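Local coordinates for protein hydroxyethylphosphonate dioxygenase (Streptomyces albus, PDB 6B9R) that probably uses an iron centre and dioxygen to cleave 2-hydroxyethylphosphonate to hydroxymethylphosphonate, at residues 39-44 / 61-66; 17-22 / 442-447; 11-16 / 77-82. All coordinates share one frame; numbering follows the deposited sequence.

Interaction 1. Residues 39-44 / 61-66; sequences LGLPPG and ISRAAQ
L39 and A64 make the tight side of this contact. The CD2 methyl of L39 comes within 3.6 Å of A64 CA and 3.7 Å of A64 CB, so a single branch of the leucine lies against both the backbone and the methyl of A64. The small alanine allows this close approach, and the two CA atoms, L39 CA and A64 CA, are only 6.1 Å apart. Both residues are buried, with F46 of helix 46-51 adding to the apolar surroundings of L39 and L75 to those of A64.

G40 is the first residue to depart from helical angles after helix 32-39, and its positive phi suits a glycine. The chain then runs through L41 and two prolines into helix 46-51, a helix, turn and helix succession consistent with the helix-turn-helix type of fold recognised farther along this chain at 241-301. R63, on helix 58-67, reaches over to this turn.

The looser, more solvent-accessible side is polar. R63 NH1 donates to L39 O at 2.7 Å, with an N-H...O angle of 149°; the nitrogen approaches in the plane of the carbonyl, while the oxygen is tilted 20° out of the guanidinium plane. The bend of the arginine chain at chi3 (59°) sets NE off the line of the preceding methylenes. G40 O is 3.4 Å from the same R63 NH1, and the partial negative charge of L39 O, with G40 O nearby, would suit the guanidinium. L41 CD2 lies 3.6 Å from R63 NH1, the two side chains crossing obliquely. The other terminal nitrogen, R63 NH2, forms a salt bridge with D59, one turn earlier on helix 58-67.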
ATOM      1  N   LEU A  39     -26.785   9.703  -8.417  1.00 22.63           N
ATOM      2  CA  LEU A  39     -26.452  10.665  -7.378  1.00 19.10           C
ATOM      3  C   LEU A  39     -27.548  11.690  -7.135  1.00 26.89           C
ATOM      4  O   LEU A  39     -27.375  12.563  -6.280  1.00 27.68           O
ATOM      5  CB  LEU A  39     -25.139  11.381  -7.726  1.00 19.85           C
ATOM      6  CG  LEU A  39     -23.895  10.500  -7.925  1.00 22.36           C
ATOM      7  CD1 LEU A  39     -22.710  11.315  -8.436  1.00 24.27           C
ATOM      8  CD2 LEU A  39     -23.501   9.782  -6.636  1.00 25.95           C
ATOM      9  N   GLY A  40     -28.666  11.607  -7.853  1.00 22.40           N
ATOM     10  CA  GLY A  40     -29.690  12.626  -7.722  1.00 26.09           C
ATOM     11  C   GLY A  40     -29.236  14.007  -8.143  1.00 29.02           C
ATOM     12  O   GLY A  40     -29.659  14.999  -7.548  1.00 31.50           O
ATOM     13  N   LEU A  41     -28.372  14.097  -9.145  1.00 26.15           N
ATOM     14  CA  LEU A  41     -27.953  15.388  -9.660  1.00 21.17           C
ATOM     15  C   LEU A  41     -28.883  15.838 -10.780  1.00 25.71           C
ATOM     16  O   LEU A  41     -29.545  15.018 -11.425  1.00 23.47           O
ATOM     17  CB  LEU A  41     -26.520  15.310 -10.169  1.00 21.06           C
ATOM     18  CG  LEU A  41     -25.490  14.960  -9.082  1.00 27.67           C
ATOM     19  CD1 LEU A  41     -24.130  14.741  -9.708  1.00 27.87           C
ATOM     20  CD2 LEU A  41     -25.433  16.063  -8.037  1.00 27.48           C
ATOM     21  N   PRO A  42     -28.972  17.142 -11.028  1.00 24.35           N
ATOM     22  CA  PRO A  42     -29.789  17.626 -12.154  1.00 22.93           C
ATOM     23  C   PRO A  42     -29.312  17.001 -13.451  1.00 24.13           C
ATOM     24  O   PRO A  42     -28.102  16.822 -13.654  1.00 23.94           O
ATOM     25  CB  PRO A  42     -29.549  19.144 -12.140  1.00 23.64           C
ATOM     26  CG  PRO A  42     -29.179  19.452 -10.711  1.00 23.50           C
ATOM     27  CD  PRO A  42     -28.387  18.247 -10.245  1.00 24.04           C
ATOM     28  N   PRO A  43     -30.228  16.602 -14.335  1.00 26.89           N
ATOM     29  CA  PRO A  43     -29.796  16.064 -15.628  1.00 22.81           C
ATOM     30  C   PRO A  43     -28.912  17.068 -16.359  1.00 23.30           C
ATOM     31  O   PRO A  43     -29.150  18.278 -16.322  1.00 23.90           O
ATOM     32  CB  PRO A  43     -31.116  15.812 -16.363  1.00 25.56           C
ATOM     33  CG  PRO A  43     -32.073  15.492 -15.247  1.00 22.80           C
ATOM     34  CD  PRO A  43     -31.682  16.456 -14.141  1.00 24.35           C
ATOM     35  N   GLY A  44     -27.866  16.551 -16.997  1.00 23.06           N
ATOM     36  CA  GLY A  44     -26.915  17.377 -17.707  1.00 29.98           C
ATOM     37  C   GLY A  44     -25.824  18.021 -16.867  1.00 28.87           C
ATOM     38  O   GLY A  44     -24.941  18.668 -17.439  1.00 29.05           O
ATOM     39  N   ILE A  61     -20.524  13.905  -1.582  1.00 20.21           N
ATOM     40  CA  ILE A  61     -19.644  12.780  -1.294  1.00 19.20           C
ATOM     41  C   ILE A  61     -20.346  11.760  -0.405  1.00 17.63           C
ATOM     42  O   ILE A  61     -20.209  10.547  -0.603  1.00 18.62           O
ATOM     43  CB  ILE A  61     -18.337  13.296  -0.670  1.00 16.36           C
ATOM     44  CG1 ILE A  61     -17.540  14.063  -1.732  1.00 18.87           C
ATOM     45  CG2 ILE A  61     -17.522  12.141  -0.078  1.00 16.23           C
ATOM     46  CD1 ILE A  61     -16.214  14.602  -1.227  1.00 32.69           C
ATOM     47  N   SER A  62     -21.129  12.233   0.569  1.00 21.30           N
ATOM     48  CA  SER A  62     -21.898  11.321   1.412  1.00 23.73           C
ATOM     49  C   SER A  62     -22.974  10.603   0.613  1.00 21.66           C
ATOM     50  O   SER A  62     -23.204   9.404   0.814  1.00 20.28           O
ATOM     51  CB  SER A  62     -22.525  12.084   2.580  1.00 28.17           C
ATOM     52  OG  SER A  62     -21.522  12.692   3.370  1.00 35.79           O
ATOM     53  N   ARG A  63     -23.654  11.321  -0.293  1.00 21.04           N
ATOM     54  CA  ARG A  63     -24.646  10.680  -1.146  1.00 22.89           C
ATOM     55  C   ARG A  63     -24.005   9.639  -2.055  1.00 22.11           C
ATOM     56  O   ARG A  63     -24.596   8.578  -2.308  1.00 21.00           O
ATOM     57  CB  ARG A  63     -25.387  11.733  -1.974  1.00 25.12           C
ATOM     58  CG  ARG A  63     -26.429  12.498  -1.167  1.00 38.22           C
ATOM     59  CD  ARG A  63     -26.606  13.914  -1.684  1.00 44.42           C
ATOM     60  NE  ARG A  63     -27.015  13.958  -3.084  1.00 33.65           N
ATOM     61  CZ  ARG A  63     -26.932  15.048  -3.843  1.00 45.12           C
ATOM     62  NH1 ARG A  63     -27.322  15.013  -5.110  1.00 40.32           N
ATOM     63  NH2 ARG A  63     -26.448  16.176  -3.333  1.00 49.44           N
ATOM     64  N   ALA A  64     -22.793   9.919  -2.546  1.00 18.62           N
ATOM     65  CA  ALA A  64     -22.115   8.968  -3.425  1.00 16.09           C
ATOM     66  C   ALA A  64     -21.753   7.680  -2.685  1.00 22.22           C
ATOM     67  O   ALA A  64     -21.876   6.585  -3.248  1.00 17.44           O
ATOM     68  CB  ALA A  64     -20.867   9.607  -4.032  1.00 16.44           C
ATOM     69  N   ALA A  65     -21.317   7.787  -1.421  1.00 16.03           N
ATOM     70  CA  ALA A  65     -21.031   6.598  -0.620  1.00 16.49           C
ATOM     71  C   ALA A  65     -22.283   5.796  -0.290  1.00 22.10           C
ATOM     72  O   ALA A  65     -22.168   4.609   0.037  1.00 18.73           O
ATOM     73  CB  ALA A  65     -20.312   6.975   0.680  1.00 16.64           C
ATOM     74  N   GLN A  66     -23.464   6.420  -0.354  1.00 21.32           N
ATOM     75  CA  GLN A  66     -24.706   5.689  -0.147  1.00 17.91           C
ATOM     76  C   GLN A  66     -25.189   5.052  -1.443  1.00 16.20           C
ATOM     77  O   GLN A  66     -25.612   3.890  -1.446  1.00 25.11           O
ATOM     78  CB  GLN A  66     -25.788   6.614   0.423  1.00 25.43           C
ATOM     79  CG  GLN A  66     -25.573   7.015   1.871  1.00 24.43           C
TER

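Interaction 2. Residues 17-22 / 442-447; sequences AAALLR and YIAEDR
A19 and R22 of helix 10-27 pack by van der Waals contact, without a direct hydrogen bond, against A444, E445 and R447, where the chain leaves helix 438-443, close to the C terminus of the protein. The approach is close at A19, whose CA is 5.0 Å from E445 CA. The methyl of A19 points at the extended backbone: A19 CB is 3.4 Å from E445 O, and A444 CB flanks it more distantly.

One helical turn on, R22 presents its methylenes rather than its charge. With CG anti to the backbone N (chi1 169°), R22 CG rests 3.8 Å from E445 CG and 3.6 Å from R447 O. The guanidinium and the E445 carboxylate are turned 80° apart and are not paired. R22 NH1 instead forms a salt bridge with D32, and E445 OE1 forms one with R441. The contact thus ties the first modelled helix of the chain to its C-terminal tail, across more than 400 residues that include both seven-stranded sheets. N26, farther along helix 10-27, adds a polar link through its hydrogen bond to R447 O.

The tail is also braced from within. D446 N donates to E445 OE1 at 3.0 Å, using the anti lone pair of that oxygen. R447 grips D446 side-on, NE to OD1 at 2.6 Å and NH2 to OD2 at 3.1 Å, so two bonds restrict rotation of the aspartate carboxylate. On the helical side of this segment, Y442 OH is hydrogen-bonded to L212 O of the second subunit.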
ATOM      1  N   ALA A  17     -10.037  16.606  -6.570  1.00 19.91           N
ATOM      2  CA  ALA A  17     -11.287  16.005  -6.121  1.00 20.90           C
ATOM      3  C   ALA A  17     -12.236  15.777  -7.291  1.00 19.70           C
ATOM      4  O   ALA A  17     -12.904  14.741  -7.362  1.00 19.22           O
ATOM      5  CB  ALA A  17     -11.948  16.889  -5.059  1.00 22.10           C
ATOM      6  N   ALA A  18     -12.303  16.730  -8.224  1.00 20.35           N
ATOM      7  CA  ALA A  18     -13.149  16.541  -9.399  1.00 20.52           C
ATOM      8  C   ALA A  18     -12.672  15.354 -10.223  1.00 25.67           C
ATOM      9  O   ALA A  18     -13.483  14.553 -10.706  1.00 23.22           O
ATOM     10  CB  ALA A  18     -13.167  17.812 -10.242  1.00 21.31           C
ATOM     11  N   ALA A  19     -11.355  15.213 -10.383  1.00 20.01           N
ATOM     12  CA  ALA A  19     -10.829  14.077 -11.131  1.00 19.61           C
ATOM     13  C   ALA A  19     -11.153  12.756 -10.442  1.00 24.43           C
ATOM     14  O   ALA A  19     -11.401  11.753 -11.117  1.00 19.45           O
ATOM     15  CB  ALA A  19      -9.325  14.213 -11.345  1.00 21.68           C
ATOM     16  N   LEU A  20     -11.154  12.731  -9.099  1.00 18.55           N
ATOM     17  CA  LEU A  20     -11.531  11.511  -8.385  1.00 17.84           C
ATOM     18  C   LEU A  20     -12.987  11.154  -8.612  1.00 19.10           C
ATOM     19  O   LEU A  20     -13.346   9.968  -8.617  1.00 18.39           O
ATOM     20  CB  LEU A  20     -11.300  11.656  -6.886  1.00 17.59           C
ATOM     21  CG  LEU A  20      -9.830  11.702  -6.497  1.00 17.49           C
ATOM     22  CD1 LEU A  20      -9.724  11.954  -5.017  1.00 22.45           C
ATOM     23  CD2 LEU A  20      -9.102  10.405  -6.900  1.00 18.15           C
ATOM     24  N   LEU A  21     -13.841  12.165  -8.760  1.00 21.21           N
ATOM     25  CA  LEU A  21     -15.253  11.893  -9.011  1.00 19.61           C
ATOM     26  C   LEU A  21     -15.459  11.288 -10.390  1.00 24.91           C
ATOM     27  O   LEU A  21     -16.242  10.339 -10.547  1.00 18.97           O
ATOM     28  CB  LEU A  21     -16.062  13.172  -8.860  1.00 18.91           C
ATOM     29  CG  LEU A  21     -17.549  12.989  -9.188  1.00 18.97           C
ATOM     30  CD1 LEU A  21     -18.148  11.930  -8.277  1.00 20.67           C
ATOM     31  CD2 LEU A  21     -18.275  14.316  -9.044  1.00 24.76           C
ATOM     32  N   ARG A  22     -14.794  11.842 -11.409  1.00 18.74           N
ATOM     33  CA  ARG A  22     -14.873  11.243 -12.738  1.00 18.75           C
ATOM     34  C   ARG A  22     -14.284   9.837 -12.730  1.00 18.09           C
ATOM     35  O   ARG A  22     -14.840   8.911 -13.336  1.00 19.21           O
ATOM     36  CB  ARG A  22     -14.149  12.120 -13.766  1.00 19.34           C
ATOM     37  CG  ARG A  22     -13.956  11.435 -15.130  1.00 23.38           C
ATOM     38  CD  ARG A  22     -15.291  11.154 -15.829  1.00 20.68           C
ATOM     39  NE  ARG A  22     -15.836  12.360 -16.438  1.00 21.98           N
ATOM     40  CZ  ARG A  22     -17.055  12.452 -16.960  1.00 23.86           C
ATOM     41  NH1 ARG A  22     -17.874  11.408 -16.935  1.00 20.91           N
ATOM     42  NH2 ARG A  22     -17.461  13.594 -17.503  1.00 25.01           N
ATOM     43  N   TYR A 442      -3.639   8.742 -14.677  1.00 24.37           N
ATOM     44  CA  TYR A 442      -3.624   8.171 -13.332  1.00 23.76           C
ATOM     45  C   TYR A 442      -3.566   9.272 -12.285  1.00 21.87           C
ATOM     46  O   TYR A 442      -4.296   9.234 -11.289  1.00 23.48           O
ATOM     47  CB  TYR A 442      -2.443   7.209 -13.201  1.00 20.72           C
ATOM     48  CG  TYR A 442      -2.127   6.762 -11.786  1.00 20.08           C
ATOM     49  CD1 TYR A 442      -3.039   6.024 -11.049  1.00 21.13           C
ATOM     50  CD2 TYR A 442      -0.906   7.077 -11.198  1.00 21.04           C
ATOM     51  CE1 TYR A 442      -2.744   5.600  -9.752  1.00 20.16           C
ATOM     52  CE2 TYR A 442      -0.601   6.661  -9.912  1.00 22.27           C
ATOM     53  CZ  TYR A 442      -1.526   5.918  -9.192  1.00 18.99           C
ATOM     54  OH  TYR A 442      -1.213   5.508  -7.903  1.00 21.16           O
ATOM     55  N   ILE A 443      -2.735  10.289 -12.528  1.00 20.88           N
ATOM     56  CA  ILE A 443      -2.631  11.432 -11.623  1.00 20.71           C
ATOM     57  C   ILE A 443      -3.939  12.210 -11.576  1.00 22.22           C
ATOM     58  O   ILE A 443      -4.392  12.638 -10.508  1.00 26.03           O
ATOM     59  CB  ILE A 443      -1.460  12.339 -12.053  1.00 28.21           C
ATOM     60  CG1 ILE A 443      -0.126  11.675 -11.709  1.00 37.12           C
ATOM     61  CG2 ILE A 443      -1.564  13.715 -11.406  1.00 32.14           C
ATOM     62  CD1 ILE A 443      -0.095  11.088 -10.323  1.00 36.29           C
ATOM     63  N   ALA A 444      -4.557  12.425 -12.731  1.00 22.05           N
ATOM     64  CA  ALA A 444      -5.734  13.284 -12.786  1.00 27.36           C
ATOM     65  C   ALA A 444      -6.546  12.844 -13.999  1.00 29.06           C
ATOM     66  O   ALA A 444      -6.213  13.205 -15.129  1.00 27.50           O
ATOM     67  CB  ALA A 444      -5.333  14.748 -12.875  1.00 28.53           C
ATOM     68  N   GLU A 445      -7.578  12.043 -13.753  1.00 25.40           N
ATOM     69  CA  GLU A 445      -8.446  11.625 -14.839  1.00 25.01           C
ATOM     70  C   GLU A 445      -9.140  12.841 -15.427  1.00 33.53           C
ATOM     71  O   GLU A 445      -9.575  13.742 -14.701  1.00 30.75           O
ATOM     72  CB  GLU A 445      -9.474  10.608 -14.354  1.00 34.99           C
ATOM     73  CG  GLU A 445     -10.449  10.121 -15.437  1.00 34.76           C
ATOM     74  CD  GLU A 445      -9.766   9.336 -16.563  1.00 35.93           C
ATOM     75  OE1 GLU A 445      -9.126   9.952 -17.443  1.00 31.42           O
ATOM     76  OE2 GLU A 445      -9.884   8.092 -16.569  1.00 36.33           O
ATOM     77  N   ASP A 446      -9.236  12.863 -16.754  1.00 32.87           N
ATOM     78  CA  ASP A 446      -9.685  14.049 -17.465  1.00 34.67           C
ATOM     79  C   ASP A 446     -10.734  13.734 -18.523  1.00 35.22           C
ATOM     80  O   ASP A 446     -10.950  14.552 -19.424  1.00 35.49           O
ATOM     81  CB  ASP A 446      -8.491  14.770 -18.104  1.00 38.67           C
ATOM     82  CG  ASP A 446      -7.744  13.903 -19.128  1.00 42.20           C
ATOM     83  OD1 ASP A 446      -8.147  12.747 -19.378  1.00 34.19           O
ATOM     84  OD2 ASP A 446      -6.733  14.382 -19.686  1.00 46.82           O
ATOM     85  N   ARG A 447     -11.372  12.565 -18.464  1.00 25.45           N
ATOM     86  CA  ARG A 447     -12.268  12.206 -19.560  1.00 24.34           C
ATOM     87  C   ARG A 447     -13.141  11.021 -19.168  1.00 25.81           C
ATOM     88  O   ARG A 447     -12.778  10.204 -18.318  1.00 25.35           O
ATOM     89  CB  ARG A 447     -11.477  11.863 -20.831  1.00 28.79           C
ATOM     90  CG  ARG A 447     -10.667  10.559 -20.735  1.00 27.61           C
ATOM     91  CD  ARG A 447      -9.606  10.475 -21.834  1.00 31.75           C
ATOM     92  NE  ARG A 447      -8.571  11.488 -21.651  1.00 40.94           N
ATOM     93  CZ  ARG A 447      -7.470  11.585 -22.390  1.00 52.75           C
ATOM     94  NH1 ARG A 447      -7.244  10.724 -23.375  1.00 58.34           N
ATOM     95  NH2 ARG A 447      -6.592  12.549 -22.139  1.00 46.88           N
TER

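Interaction 3. Residues 11-16 / 77-82; sequences AARAAR and PIHNDT
R13 lays its CD methylene over the face of the H79 ring. R13 CD sits 3.8 Å from the ring centroid, 8° off the ring normal, in a CH-pi contact, and the guanidinium runs out past the CE1-ND1 side of the ring, its plane 27° from that of the ring. H79 CE1 lies over the guanidinium centre, 3.3 Å from R13 CZ. The ring is fixed from elsewhere too, through a hydrogen bond from H79 NE2 to E72 of the second subunit. Apolar packing comes from P77: its CG is 3.7 Å from R13 CG, and its CB is 3.7 Å from R16 CB.

Among the polar contacts, R16 NH2 donates almost straight to I78 O (2.8 Å, 171°), with the oxygen in the guanidinium plane. Water 1 accepts from R13 NH1, R16 NH2 and N80 N, while water 2 joins I78 N to R16 NE, the latter bond weak. An alanine in place of R13, lacking the CD methylene, the guanidinium and the CG that meets P77, would probably leave the H79 ring less firmly packed and water 1 less well held.

N80 OD1 accepts from T82 N in an Asx turn. The arrangement fastens helix 10-27 to the linker between helix 58-67 and strand 86-89, the outermost strand, within this chain, of an antiparallel sheet consistent with the cupin-type fold of this enzyme family.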
ATOM      1  N   ALA A  11      -7.555  25.536  -5.334  1.00 36.68           N
ATOM      2  CA  ALA A  11      -8.093  25.228  -6.654  1.00 33.45           C
ATOM      3  C   ALA A  11      -7.472  23.955  -7.217  1.00 28.86           C
ATOM      4  O   ALA A  11      -8.142  23.190  -7.920  1.00 29.38           O
ATOM      5  CB  ALA A  11      -7.864  26.401  -7.605  1.00 38.32           C
ATOM      6  N   ALA A  12      -6.185  23.726  -6.945  1.00 26.84           N
ATOM      7  CA  ALA A  12      -5.557  22.473  -7.360  1.00 26.60           C
ATOM      8  C   ALA A  12      -6.172  21.281  -6.630  1.00 24.67           C
ATOM      9  O   ALA A  12      -6.390  20.219  -7.229  1.00 23.66           O
ATOM     10  CB  ALA A  12      -4.049  22.532  -7.106  1.00 26.44           C
ATOM     11  N   ARG A  13      -6.454  21.437  -5.334  1.00 22.17           N
ATOM     12  CA  ARG A  13      -7.072  20.347  -4.580  1.00 21.44           C
ATOM     13  C   ARG A  13      -8.482  20.074  -5.081  1.00 24.08           C
ATOM     14  O   ARG A  13      -8.901  18.913  -5.179  1.00 20.81           O
ATOM     15  CB  ARG A  13      -7.088  20.666  -3.085  1.00 29.26           C
ATOM     16  CG  ARG A  13      -7.559  19.503  -2.219  1.00 20.55           C
ATOM     17  CD  ARG A  13      -7.222  19.686  -0.742  1.00 29.73           C
ATOM     18  NE  ARG A  13      -8.042  20.712  -0.101  1.00 43.46           N
ATOM     19  CZ  ARG A  13      -7.588  21.893   0.309  1.00 50.47           C
ATOM     20  NH1 ARG A  13      -6.306  22.208   0.160  1.00 53.75           N
ATOM     21  NH2 ARG A  13      -8.417  22.759   0.879  1.00 51.59           N
ATOM     22  N   ALA A  14      -9.225  21.138  -5.387  1.00 22.03           N
ATOM     23  CA  ALA A  14     -10.548  20.972  -5.976  1.00 25.27           C
ATOM     24  C   ALA A  14     -10.472  20.205  -7.288  1.00 21.91           C
ATOM     25  O   ALA A  14     -11.287  19.312  -7.536  1.00 21.64           O
ATOM     26  CB  ALA A  14     -11.207  22.336  -6.181  1.00 26.56           C
ATOM     27  N   ALA A  15      -9.482  20.523  -8.128  1.00 22.22           N
ATOM     28  CA  ALA A  15      -9.293  19.795  -9.378  1.00 24.20           C
ATOM     29  C   ALA A  15      -9.004  18.319  -9.125  1.00 21.27           C
ATOM     30  O   ALA A  15      -9.518  17.446  -9.833  1.00 20.97           O
ATOM     31  CB  ALA A  15      -8.161  20.427 -10.186  1.00 22.76           C
ATOM     32  N   ARG A  16      -8.172  18.020  -8.122  1.00 20.91           N
ATOM     33  CA  ARG A  16      -7.914  16.628  -7.776  1.00 20.14           C
ATOM     34  C   ARG A  16      -9.193  15.924  -7.354  1.00 19.71           C
ATOM     35  O   ARG A  16      -9.429  14.776  -7.740  1.00 19.23           O
ATOM     36  CB  ARG A  16      -6.861  16.542  -6.663  1.00 19.87           C
ATOM     37  CG  ARG A  16      -5.501  17.071  -7.084  1.00 20.38           C
ATOM     38  CD  ARG A  16      -4.353  16.519  -6.230  1.00 24.29           C
ATOM     39  NE  ARG A  16      -4.336  17.045  -4.868  1.00 24.06           N
ATOM     40  CZ  ARG A  16      -3.907  18.261  -4.529  1.00 23.77           C
ATOM     41  NH1 ARG A  16      -3.463  19.107  -5.454  1.00 20.99           N
ATOM     42  NH2 ARG A  16      -3.932  18.637  -3.256  1.00 22.20           N
ATOM     43  N   PRO A  77      -9.223  13.923  -2.135  1.00 16.03           N
ATOM     44  CA  PRO A  77      -7.777  14.017  -2.334  1.00 17.07           C
ATOM     45  C   PRO A  77      -7.100  14.293  -0.999  1.00 24.25           C
ATOM     46  O   PRO A  77      -7.750  14.508   0.024  1.00 26.96           O
ATOM     47  CB  PRO A  77      -7.644  15.209  -3.288  1.00 16.13           C
ATOM     48  CG  PRO A  77      -8.804  16.093  -2.897  1.00 21.77           C
ATOM     49  CD  PRO A  77      -9.930  15.137  -2.585  1.00 19.89           C
ATOM     50  N   ILE A  78      -5.774  14.303  -1.016  1.00 18.81           N
ATOM     51  CA  ILE A  78      -5.025  14.802   0.116  1.00 16.28           C
ATOM     52  C   ILE A  78      -4.537  16.206  -0.215  1.00 21.93           C
ATOM     53  O   ILE A  78      -4.665  16.685  -1.340  1.00 21.25           O
ATOM     54  CB  ILE A  78      -3.866  13.859   0.523  1.00 17.74           C
ATOM     55  CG1 ILE A  78      -2.778  13.792  -0.550  1.00 19.02           C
ATOM     56  CG2 ILE A  78      -4.388  12.476   0.874  1.00 20.47           C
ATOM     57  CD1 ILE A  78      -1.435  13.277   0.019  1.00 21.40           C
ATOM     58  N   HIS A  79      -4.004  16.892   0.784  1.00 18.46           N
ATOM     59  CA  HIS A  79      -3.519  18.246   0.594  1.00 18.53           C
ATOM     60  C   HIS A  79      -2.072  18.225   0.122  1.00 19.94           C
ATOM     61  O   HIS A  79      -1.309  17.313   0.436  1.00 18.66           O
ATOM     62  CB  HIS A  79      -3.610  19.046   1.893  1.00 19.32           C
ATOM     63  CG  HIS A  79      -5.002  19.183   2.423  1.00 21.92           C
ATOM     64  ND1 HIS A  79      -5.608  20.408   2.602  1.00 28.40           N
ATOM     65  CD2 HIS A  79      -5.902  18.255   2.829  1.00 17.88           C
ATOM     66  CE1 HIS A  79      -6.824  20.228   3.085  1.00 29.03           C
ATOM     67  NE2 HIS A  79      -7.028  18.932   3.230  1.00 24.88           N
ATOM     68  N   ASN A  80      -1.712  19.236  -0.651  1.00 17.79           N
ATOM     69  CA  ASN A  80      -0.324  19.522  -0.982  1.00 20.36           C
ATOM     70  C   ASN A  80       0.058  20.737  -0.151  1.00 17.23           C
ATOM     71  O   ASN A  80      -0.447  21.839  -0.394  1.00 21.44           O
ATOM     72  CB  ASN A  80      -0.143  19.786  -2.477  1.00 16.98           C
ATOM     73  CG  ASN A  80       1.330  20.010  -2.852  1.00 25.19           C
ATOM     74  OD1 ASN A  80       2.104  20.566  -2.078  1.00 21.66           O
ATOM     75  ND2 ASN A  80       1.718  19.557  -4.034  1.00 21.68           N
ATOM     76  N   ASP A  81       0.907  20.532   0.853  1.00 17.29           N
ATOM     77  CA  ASP A  81       1.430  21.637   1.647  1.00 17.92           C
ATOM     78  C   ASP A  81       2.933  21.822   1.442  1.00 17.64           C
ATOM     79  O   ASP A  81       3.568  22.528   2.225  1.00 17.84           O
ATOM     80  CB  ASP A  81       1.088  21.441   3.134  1.00 17.56           C
ATOM     81  CG  ASP A  81       1.604  20.131   3.698  1.00 21.91           C
ATOM     82  OD1 ASP A  81       2.563  19.577   3.129  1.00 18.57           O
ATOM     83  OD2 ASP A  81       1.047  19.653   4.715  1.00 18.67           O
ATOM     84  N   THR A  82       3.499  21.210   0.398  1.00 17.54           N
ATOM     85  CA  THR A  82       4.915  21.343   0.044  1.00 17.66           C
ATOM     86  C   THR A  82       5.034  21.760  -1.424  1.00 20.38           C
ATOM     87  O   THR A  82       5.568  21.019  -2.257  1.00 18.58           O
ATOM     88  CB  THR A  82       5.646  20.028   0.301  1.00 17.54           C
ATOM     89  OG1 THR A  82       5.193  19.460   1.539  1.00 17.49           O
ATOM     90  CG2 THR A  82       7.146  20.252   0.379  1.00 17.71           C
TER
HETATM   91  O   HOH W   1      -3.895  21.157  -1.517  1.00 27.59           O
HETATM   92  O   HOH W   2      -4.461  13.947  -3.770  1.00 15.45           O

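How the interactions relate
Interactions 2 and 3 share helix 10-27 and adjoin, their centres about 12 Å apart: L20 CD1 packs 3.5 Å from P77 N, and A17 CB 3.6 Å from P77 CD. Interaction 1 lies to one side, its centre about 17 Å from that of interaction 2 and about 22 Å from that of interaction 3, and touches neither. In sequence it is nested within the loops closed by both. All three border the second subunit. The side chain of E445 in interaction 2 is about 11 Å from a bound substrate and iron, probably those of the second subunit, whose K147 and L150 adjoin the pocket residues N146 and H149 in sequence and pack on 442-447.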